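Long-range contacts in PlyP35 (Listeria phage P35, PDB 6S3Y), which is the cell-wall-binding part of a phage endolysin and probably anchors the enzyme to the Listeria cell wall: residues 13-18 / 25-30; 65-70 / 78-83; 96-101 / 125-130. One frame throughout, in Å; residues are numbered along the deposited sequence.

Contact 1. Residues 13-18 / 25-30; sequences VGYFQD and SKSVRQ
Q17 and S27 meet through the shortest side-chain bond between the two segments: S27 OG gives its proton to Q17 OE1 at 2.6 Å, in the amide plane and on a lone pair. The other end of the same amide donates, Q17 NE2 reaching S25 OG at 2.9 Å along a nearly straight N-H (173°). Glutamine suits the place because one flat group both accepts and donates, and a bend at chi2 (-60°) turns CD back over the opposing serines. S27 OG also accepts from Q30 NE2, while S25 OG has a further partner in Q21 O. Beyond Q17, D18 N binds K26 O, and K26 N returns to D18 OD1 at 2.9 Å from above the carboxylate plane. F16 O is gripped twice, by V28 N at 2.7 Å and R29 N at 3.1 Å, while F16 N binds R29 O. Packing surrounds these bonds: V28 CG1 lies 3.9 Å from F16 CD2, and Q30 CG sits 4.0 Å from Y15 CD1. R29 sends its guanidinium away to D53, and the F16 ring stacks with W31. V28 and R29, set against the single F16, make a classic beta bulge in an antiparallel hairpin of this SH3-like domain.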
loop_
_atom_site.group_PDB
_atom_site.type_symbol
_atom_site.label_atom_id
_atom_site.label_comp_id
_atom_site.label_asym_id
_atom_site.label_seq_id
_atom_site.Cartn_x
_atom_site.Cartn_y
_atom_site.Cartn_z
ATOM N N VAL A 13 -2.561 -7.256 2.280
ATOM C CA VAL A 13 -1.088 -7.006 2.447
ATOM C C VAL A 13 -0.808 -5.546 2.829
ATOM O O VAL A 13 -1.674 -4.644 2.573
ATOM C CB VAL A 13 -0.314 -7.380 1.173
ATOM C CG1 VAL A 13 -0.600 -8.823 0.752
ATOM C CG2 VAL A 13 -0.605 -6.406 0.026
ATOM N N GLY A 14 0.357 -5.332 3.440
ATOM C CA GLY A 14 1.058 -4.030 3.503
ATOM C C GLY A 14 2.112 -3.953 2.420
ATOM O O GLY A 14 2.651 -5.000 2.003
ATOM N N TYR A 15 2.445 -2.740 1.984
ATOM C CA TYR A 15 3.263 -2.511 0.774
ATOM C C TYR A 15 4.664 -2.066 1.205
ATOM O O TYR A 15 4.812 -0.948 1.702
ATOM C CB TYR A 15 2.525 -1.526 -0.139
ATOM C CG TYR A 15 1.184 -2.065 -0.537
ATOM C CD1 TYR A 15 1.055 -2.952 -1.592
ATOM C CD2 TYR A 15 0.061 -1.760 0.212
ATOM C CE1 TYR A 15 -0.175 -3.494 -1.910
ATOM C CE2 TYR A 15 -1.181 -2.299 -0.105
ATOM C CZ TYR A 15 -1.293 -3.169 -1.170
ATOM O OH TYR A 15 -2.502 -3.731 -1.476
ATOM N N PHE A 16 5.638 -2.955 1.056
ATOM C CA PHE A 16 7.073 -2.674 1.321
ATOM C C PHE A 16 7.712 -2.333 -0.021
ATOM O O PHE A 16 8.050 -3.256 -0.791
ATOM C CB PHE A 16 7.693 -3.870 2.038
ATOM C CG PHE A 16 9.087 -3.706 2.580
ATOM C CD1 PHE A 16 9.368 -2.768 3.566
ATOM C CD2 PHE A 16 10.101 -4.537 2.146
ATOM C CE1 PHE A 16 10.639 -2.683 4.111
ATOM C CE2 PHE A 16 11.379 -4.445 2.685
ATOM C CZ PHE A 16 11.633 -3.521 3.666
ATOM N N GLN A 17 7.758 -1.043 -0.342
ATOM C CA GLN A 17 8.100 -0.541 -1.705
ATOM C C GLN A 17 9.596 -0.250 -1.791
ATOM O O GLN A 17 10.227 -0.060 -0.731
ATOM C CB GLN A 17 7.266 0.719 -2.017
ATOM C CG GLN A 17 5.753 0.515 -1.986
ATOM C CD GLN A 17 5.276 -0.527 -2.982
ATOM O OE1 GLN A 17 4.994 -1.681 -2.624
ATOM N NE2 GLN A 17 5.209 -0.129 -4.244
ATOM N N ASP A 18 10.151 -0.185 -3.003
ATOM C CA ASP A 18 11.600 0.082 -3.205
ATOM C C ASP A 18 11.902 1.564 -2.951
ATOM O O ASP A 18 13.094 1.906 -2.893
ATOM C CB ASP A 18 12.077 -0.403 -4.577
ATOM C CG ASP A 18 11.427 0.266 -5.776
ATOM O OD1 ASP A 18 10.430 0.980 -5.607
ATOM O OD2 ASP A 18 11.922 0.044 -6.890
ATOM N N SER A 25 6.841 3.171 -7.863
ATOM C CA SER A 25 7.599 2.286 -6.947
ATOM C C SER A 25 7.191 0.837 -7.211
ATOM O O SER A 25 6.082 0.596 -7.650
ATOM C CB SER A 25 7.420 2.684 -5.501
ATOM O OG SER A 25 6.067 2.518 -5.079
ATOM N N LYS A 26 8.113 -0.079 -6.975
ATOM C CA LYS A 26 7.900 -1.546 -7.090
ATOM C C LYS A 26 7.823 -2.114 -5.682
ATOM O O LYS A 26 8.495 -1.587 -4.795
ATOM C CB LYS A 26 9.047 -2.197 -7.867
ATOM C CG LYS A 26 9.048 -1.875 -9.351
ATOM C CD LYS A 26 10.352 -2.135 -10.027
ATOM C CE LYS A 26 10.207 -2.024 -11.530
ATOM N NZ LYS A 26 11.444 -2.479 -12.203
ATOM N N SER A 27 7.050 -3.173 -5.498
ATOM C CA SER A 27 6.942 -3.882 -4.205
ATOM C C SER A 27 8.189 -4.751 -4.016
ATOM O O SER A 27 8.448 -5.618 -4.840
ATOM C CB SER A 27 5.674 -4.680 -4.129
ATOM O OG SER A 27 4.553 -3.802 -4.098
ATOM N N VAL A 28 8.963 -4.485 -2.981
ATOM C CA VAL A 28 10.033 -5.421 -2.518
ATOM C C VAL A 28 9.346 -6.598 -1.813
ATOM O O VAL A 28 9.740 -7.737 -2.061
ATOM C CB VAL A 28 11.029 -4.685 -1.608
ATOM C CG1 VAL A 28 12.027 -5.642 -1.005
ATOM C CG2 VAL A 28 11.741 -3.580 -2.367
ATOM N N ARG A 29 8.356 -6.318 -0.970
ATOM C CA ARG A 29 7.475 -7.335 -0.345
ATOM C C ARG A 29 6.039 -6.802 -0.322
ATOM O O ARG A 29 5.850 -5.594 -0.096
ATOM C CB ARG A 29 7.867 -7.656 1.104
ATOM C CG ARG A 29 9.216 -8.335 1.247
ATOM C CD ARG A 29 9.247 -9.767 0.797
ATOM N NE ARG A 29 10.540 -10.392 1.074
ATOM C CZ ARG A 29 11.570 -10.408 0.239
ATOM N NH1 ARG A 29 11.497 -9.823 -0.939
ATOM N NH2 ARG A 29 12.690 -11.030 0.546
ATOM N N GLN A 30 5.070 -7.692 -0.498
ATOM C CA GLN A 30 3.665 -7.485 -0.131
ATOM C C GLN A 30 3.412 -8.423 1.035
ATOM O O GLN A 30 3.098 -9.596 0.808
ATOM C CB GLN A 30 2.798 -7.655 -1.382
ATOM C CG GLN A 30 2.917 -6.454 -2.308
ATOM C CD GLN A 30 2.013 -6.499 -3.509
ATOM O OE1 GLN A 30 1.147 -7.355 -3.622
ATOM N NE2 GLN A 30 2.254 -5.586 -4.441
#

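Contact 2. Residues 65-70 / 78-83; sequences SMAKVT and VNATIN
K68 and T81 form the hydrogen-bonded pair of an antiparallel strand pairing, K68 N to T81 O at 2.9 Å and T81 N to K68 O at 2.8 Å, with the short strand axes 4.4 Å apart at closest approach and 136° between their directions. On the face carrying these two residues, the side chains lie side by side and point the same way. A bend at chi3 (61°) of the lysine places CE 4.0 Å from T81 CB, a van der Waals contact; a lysine's methylenes can lie along a neighbour while the amine stays at the exposed surface. T70 and T81 cross at about a right angle; each offers a hydroxyl to one bridging water, 2.6 Å from T70 OG1, and T70 CG2 lies by T81 OG1. The hairpin of strands 67-72 and 78-89 belongs to an antiparallel sheet in which strand 78-89 also pairs with strands 36-41 and 99-103, in a protein of the SH3-clan cell-wall-binding family. Small and branched residues line the other face: V69 CG1 meets V78 CB at 3.7 Å, and A67 and A80 bring only methyls together, with Y47 packing on A67, V69 and V78. Ahead of strand 67-72, at the 3-10 segment 65-66, N83 N binds M66 O from above the carbonyl plane, while N83 ND2, in its amide plane, reaches S65 O at 3.0 Å on a nearly straight N-H (169°).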
loop_
_atom_site.group_PDB
_atom_site.type_symbol
_atom_site.label_atom_id
_atom_site.label_comp_id
_atom_site.label_asym_id
_atom_site.label_seq_id
_atom_site.Cartn_x
_atom_site.Cartn_y
_atom_site.Cartn_z
ATOM N N SER A 65 1.118 3.669 8.837
ATOM C CA SER A 65 -0.175 3.064 9.274
ATOM C C SER A 65 -0.236 1.582 8.921
ATOM O O SER A 65 -1.129 0.887 9.360
ATOM C CB SER A 65 -1.337 3.851 8.748
ATOM O OG SER A 65 -1.372 3.835 7.329
HETATM N N MSE A 66 0.721 1.065 8.129
HETATM C CA MSE A 66 0.776 -0.356 7.813
HETATM C C MSE A 66 1.730 -1.136 8.733
HETATM O O MSE A 66 1.950 -2.332 8.517
HETATM C CB MSE A 66 1.159 -0.556 6.354
HETATM C CG MSE A 66 0.216 0.126 5.418
HETATM SE SE MSE A 66 0.916 0.148 3.635
HETATM C CE MSE A 66 -0.535 1.090 2.717
ATOM N N ALA A 67 2.281 -0.484 9.758
ATOM C CA ALA A 67 3.211 -1.136 10.665
ATOM C C ALA A 67 2.895 -0.740 12.104
ATOM O O ALA A 67 2.980 0.441 12.434
ATOM C CB ALA A 67 4.648 -0.790 10.333
ATOM N N LYS A 68 2.567 -1.723 12.931
ATOM C CA LYS A 68 2.243 -1.545 14.364
ATOM C C LYS A 68 3.488 -1.932 15.168
ATOM O O LYS A 68 3.849 -3.118 15.146
ATOM C CB LYS A 68 1.011 -2.411 14.684
ATOM C CG LYS A 68 0.472 -2.304 16.094
ATOM C CD LYS A 68 -0.664 -3.302 16.334
ATOM C CE LYS A 68 -0.193 -4.737 16.154
ATOM N NZ LYS A 68 -1.243 -5.745 16.416
ATOM N N VAL A 69 4.127 -0.975 15.819
ATOM C CA VAL A 69 5.384 -1.201 16.596
ATOM C C VAL A 69 5.011 -1.851 17.953
ATOM O O VAL A 69 4.220 -1.266 18.677
ATOM C CB VAL A 69 6.156 0.115 16.826
ATOM C CG1 VAL A 69 7.350 -0.094 17.739
ATOM C CG2 VAL A 69 6.617 0.747 15.558
ATOM N N THR A 70 5.566 -3.009 18.241
ATOM C CA THR A 70 5.310 -3.795 19.485
ATOM C C THR A 70 6.480 -3.669 20.471
ATOM O O THR A 70 6.231 -3.793 21.675
ATOM C CB THR A 70 4.967 -5.242 19.122
ATOM O OG1 THR A 70 6.059 -5.837 18.406
ATOM C CG2 THR A 70 3.744 -5.332 18.226
ATOM N N VAL A 78 12.944 -1.079 15.340
ATOM C CA VAL A 78 11.702 -1.476 16.043
ATOM C C VAL A 78 11.269 -2.851 15.526
ATOM O O VAL A 78 11.645 -3.256 14.382
ATOM C CB VAL A 78 10.592 -0.423 15.886
ATOM C CG1 VAL A 78 10.971 0.883 16.536
ATOM C CG2 VAL A 78 10.214 -0.200 14.442
ATOM N N ASN A 79 10.526 -3.575 16.364
ATOM C CA ASN A 79 9.872 -4.840 15.955
ATOM C C ASN A 79 8.406 -4.475 15.723
ATOM O O ASN A 79 7.849 -3.756 16.575
ATOM C CB ASN A 79 10.139 -5.934 16.970
ATOM C CG ASN A 79 11.593 -5.973 17.385
ATOM O OD1 ASN A 79 12.513 -6.206 16.585
ATOM N ND2 ASN A 79 11.805 -5.685 18.654
ATOM N N ALA A 80 7.851 -4.868 14.584
ATOM C CA ALA A 80 6.503 -4.419 14.183
ATOM C C ALA A 80 5.723 -5.566 13.561
ATOM O O ALA A 80 6.350 -6.501 13.003
ATOM C CB ALA A 80 6.579 -3.250 13.215
ATOM N N THR A 81 4.402 -5.455 13.626
ATOM C CA THR A 81 3.440 -6.353 12.962
ATOM C C THR A 81 2.777 -5.597 11.814
ATOM O O THR A 81 2.371 -4.464 12.024
ATOM C CB THR A 81 2.411 -6.857 13.993
ATOM O OG1 THR A 81 3.172 -7.549 14.982
ATOM C CG2 THR A 81 1.362 -7.764 13.370
ATOM N N ILE A 82 2.705 -6.191 10.640
ATOM C CA ILE A 82 2.071 -5.545 9.460
ATOM C C ILE A 82 0.560 -5.452 9.667
ATOM O O ILE A 82 -0.098 -6.471 10.014
ATOM C CB ILE A 82 2.460 -6.268 8.162
ATOM C CG1 ILE A 82 3.974 -6.265 7.986
ATOM C CG2 ILE A 82 1.750 -5.664 6.965
ATOM C CD1 ILE A 82 4.619 -4.885 8.230
ATOM N N ASN A 83 0.038 -4.253 9.451
ATOM C CA ASN A 83 -1.409 -3.915 9.380
ATOM C C ASN A 83 -1.759 -3.641 7.917
ATOM O O ASN A 83 -1.438 -2.547 7.412
ATOM C CB ASN A 83 -1.706 -2.739 10.313
ATOM C CG ASN A 83 -3.142 -2.290 10.237
ATOM O OD1 ASN A 83 -4.035 -3.048 10.560
ATOM N ND2 ASN A 83 -3.381 -1.073 9.787
HETATM O O HOH W 1 5.722 -7.327 16.245
#

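Contact 3. Residues 96-101 / 125-130; sequences GGDFIN and RKKTFY
D98 and R125 reach toward each other tip to tip, and a single carboxylate oxygen, OD2, receives both charged donors of the contact. R125 NH2 donates to D98 OD2 at 2.6 Å on the syn side, the N-H bent to 135°. K127 NZ comes to the same oxygen at 2.9 Å, on the anti lone pair of OD2. Aspartate fits here because its short chain, with CG anti to the backbone N (chi1 -162°), presents the carboxylate directly to the opposite segment, whereas arginine and lysine have the length to come in from that side; the arginine does so with bends at chi2 and chi3.

Beside these salt bridges lies the apolar half of the close-packed part. I100 CD1 sits over the centre of the F129 ring, 3.7 Å from its centroid and 11° off the ring normal, a CH-pi contact in which the side chains cross at about a right angle. Isoleucine suits the spot because its longer arm carries a terminal methyl, CD1, out onto the ring. F129 is buried and its CZ lies 3.5 Å above the guanidinium plane of R125, offset toward the rim; I100 CD1 also touches R125 NH1 at 3.8 Å. C88 of strand 78-89 packs on both I100 and F129, and F122 packs on I100.

The loose side begins at F99, which is exposed and points away, its ring edge-to-face with F87. The backbones stay well apart, F99 CA and F129 CA being 7.8 Å from each other, and the segments meet almost wholly through side chains, apart from D98 O, which lies against the F129 ring at CE2. K127 NZ has a second carboxylate partner in D90. The alternation of acids and bases, D90, K127, D98 and R125, would be expected to balance the charges, tying the approach to strand 99-103 to the residues leading into strand 128-132.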
loop_
_atom_site.group_PDB
_atom_site.type_symbol
_atom_site.label_atom_id
_atom_site.label_comp_id
_atom_site.label_asym_id
_atom_site.label_seq_id
_atom_site.Cartn_x
_atom_site.Cartn_y
_atom_site.Cartn_z
ATOM N N GLY A 96 -0.614 12.564 -0.505
ATOM C CA GLY A 96 -1.381 13.597 0.217
ATOM C C GLY A 96 -2.648 13.991 -0.543
ATOM O O GLY A 96 -3.257 13.111 -1.229
ATOM N N GLY A 97 -3.044 15.254 -0.435
ATOM C CA GLY A 97 -4.356 15.713 -0.922
ATOM C C GLY A 97 -5.450 14.998 -0.154
ATOM O O GLY A 97 -5.273 14.732 1.055
ATOM N N ASP A 98 -6.546 14.663 -0.813
ATOM C CA ASP A 98 -7.657 13.910 -0.197
ATOM C C ASP A 98 -7.410 12.426 -0.530
ATOM O O ASP A 98 -7.349 12.061 -1.719
ATOM C CB ASP A 98 -8.978 14.487 -0.696
ATOM C CG ASP A 98 -10.185 14.130 0.150
ATOM O OD1 ASP A 98 -10.004 13.496 1.193
ATOM O OD2 ASP A 98 -11.298 14.462 -0.270
ATOM N N PHE A 99 -7.189 11.606 0.500
ATOM C CA PHE A 99 -6.974 10.158 0.315
ATOM C C PHE A 99 -7.827 9.423 1.342
ATOM O O PHE A 99 -8.097 9.981 2.412
ATOM C CB PHE A 99 -5.482 9.826 0.372
ATOM C CG PHE A 99 -4.806 10.104 1.691
ATOM C CD1 PHE A 99 -4.855 9.172 2.725
ATOM C CD2 PHE A 99 -4.138 11.292 1.924
ATOM C CE1 PHE A 99 -4.189 9.414 3.923
ATOM C CE2 PHE A 99 -3.518 11.553 3.136
ATOM C CZ PHE A 99 -3.518 10.598 4.127
ATOM N N ILE A 100 -8.222 8.208 0.987
ATOM C CA ILE A 100 -9.089 7.327 1.827
ATOM C C ILE A 100 -8.315 6.036 2.103
ATOM O O ILE A 100 -7.811 5.431 1.149
ATOM C CB ILE A 100 -10.427 7.069 1.118
ATOM C CG1 ILE A 100 -11.161 8.391 0.798
ATOM C CG2 ILE A 100 -11.279 6.120 1.933
ATOM C CD1 ILE A 100 -12.357 8.215 -0.135
ATOM N N ASN A 101 -8.257 5.657 3.377
ATOM C CA ASN A 101 -7.755 4.349 3.859
ATOM C C ASN A 101 -8.791 3.292 3.455
ATOM O O ASN A 101 -9.919 3.372 3.965
ATOM C CB ASN A 101 -7.492 4.397 5.368
ATOM C CG ASN A 101 -6.936 3.089 5.901
ATOM O OD1 ASN A 101 -7.452 2.032 5.560
ATOM N ND2 ASN A 101 -5.897 3.136 6.734
ATOM N N ARG A 125 -19.508 10.852 -1.942
ATOM C CA ARG A 125 -18.555 11.918 -2.379
ATOM C C ARG A 125 -19.013 12.349 -3.780
ATOM O O ARG A 125 -19.823 11.611 -4.383
ATOM C CB ARG A 125 -17.121 11.373 -2.426
ATOM C CG ARG A 125 -16.743 10.524 -1.233
ATOM C CD ARG A 125 -16.609 11.367 -0.004
ATOM N NE ARG A 125 -15.684 12.454 -0.222
ATOM C CZ ARG A 125 -14.432 12.512 0.246
ATOM N NH1 ARG A 125 -13.893 11.495 0.933
ATOM N NH2 ARG A 125 -13.726 13.610 -0.002
ATOM N N LYS A 126 -18.620 13.504 -4.271
ATOM C CA LYS A 126 -18.965 13.899 -5.665
ATOM C C LYS A 126 -17.653 13.964 -6.449
ATOM O O LYS A 126 -17.444 14.883 -7.269
ATOM C CB LYS A 126 -19.771 15.196 -5.656
ATOM C CG LYS A 126 -19.125 16.316 -4.862
ATOM C CD LYS A 126 -20.032 17.509 -4.643
ATOM C CE LYS A 126 -19.557 18.365 -3.487
ATOM N NZ LYS A 126 -20.226 19.681 -3.487
ATOM N N LYS A 127 -16.794 12.988 -6.233
ATOM C CA LYS A 127 -15.423 13.005 -6.775
ATOM C C LYS A 127 -14.918 11.617 -7.101
ATOM O O LYS A 127 -15.306 10.704 -6.369
ATOM C CB LYS A 127 -14.523 13.414 -5.634
ATOM C CG LYS A 127 -13.685 14.609 -5.975
ATOM C CD LYS A 127 -12.642 15.098 -5.029
ATOM C CE LYS A 127 -12.695 14.838 -3.542
ATOM N NZ LYS A 127 -11.543 15.584 -2.986
ATOM N N THR A 128 -14.023 11.554 -8.074
ATOM C CA THR A 128 -13.316 10.326 -8.479
ATOM C C THR A 128 -12.076 10.185 -7.586
ATOM O O THR A 128 -11.331 11.185 -7.456
ATOM C CB THR A 128 -12.915 10.387 -9.956
ATOM O OG1 THR A 128 -14.087 10.725 -10.691
ATOM C CG2 THR A 128 -12.346 9.067 -10.433
ATOM N N PHE A 129 -11.862 9.005 -7.012
ATOM C CA PHE A 129 -10.564 8.643 -6.403
ATOM C C PHE A 129 -9.870 7.633 -7.321
ATOM O O PHE A 129 -10.514 7.058 -8.223
ATOM C CB PHE A 129 -10.768 8.151 -4.971
ATOM C CG PHE A 129 -11.163 9.233 -4.010
ATOM C CD1 PHE A 129 -12.453 9.757 -4.022
ATOM C CD2 PHE A 129 -10.238 9.772 -3.111
ATOM C CE1 PHE A 129 -12.802 10.785 -3.164
ATOM C CE2 PHE A 129 -10.604 10.771 -2.221
ATOM C CZ PHE A 129 -11.879 11.281 -2.268
ATOM N N TYR A 130 -8.559 7.472 -7.123
ATOM C CA TYR A 130 -7.715 6.607 -7.980
ATOM C C TYR A 130 -6.944 5.633 -7.096
ATOM O O TYR A 130 -6.468 6.033 -6.010
ATOM C CB TYR A 130 -6.771 7.466 -8.830
ATOM C CG TYR A 130 -7.509 8.438 -9.711
ATOM C CD1 TYR A 130 -8.092 8.020 -10.896
ATOM C CD2 TYR A 130 -7.643 9.766 -9.333
ATOM C CE1 TYR A 130 -8.803 8.906 -11.690
ATOM C CE2 TYR A 130 -8.363 10.660 -10.116
ATOM C CZ TYR A 130 -8.906 10.238 -11.310
ATOM O OH TYR A 130 -9.610 11.122 -12.063
#

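How the contacts relate
Contacts 1 and 2 are hairpins held by antiparallel backbone bonds, both partly buried, whereas contact 3 joins segments from different sheets mainly through side chains. Measured from contact centre to chain centre, contact 1 lies about 7 Å away and relies on backbone bonds and side-chain amides, hydroxyls and one carboxylate, with a bulge; contact 2, about 14 Å out, pairs more regularly; contact 3, about 15 Å out at the surface, depends on charge and one aromatic ring. Contacts 1 and 2 touch where the M66 selenium packs against Y15 and G14, and I82 against G14. Strand 78-89 neighbours strands 67-72 and 99-103, so that contact 2 and the 96-101 side of contact 3 share a sheet.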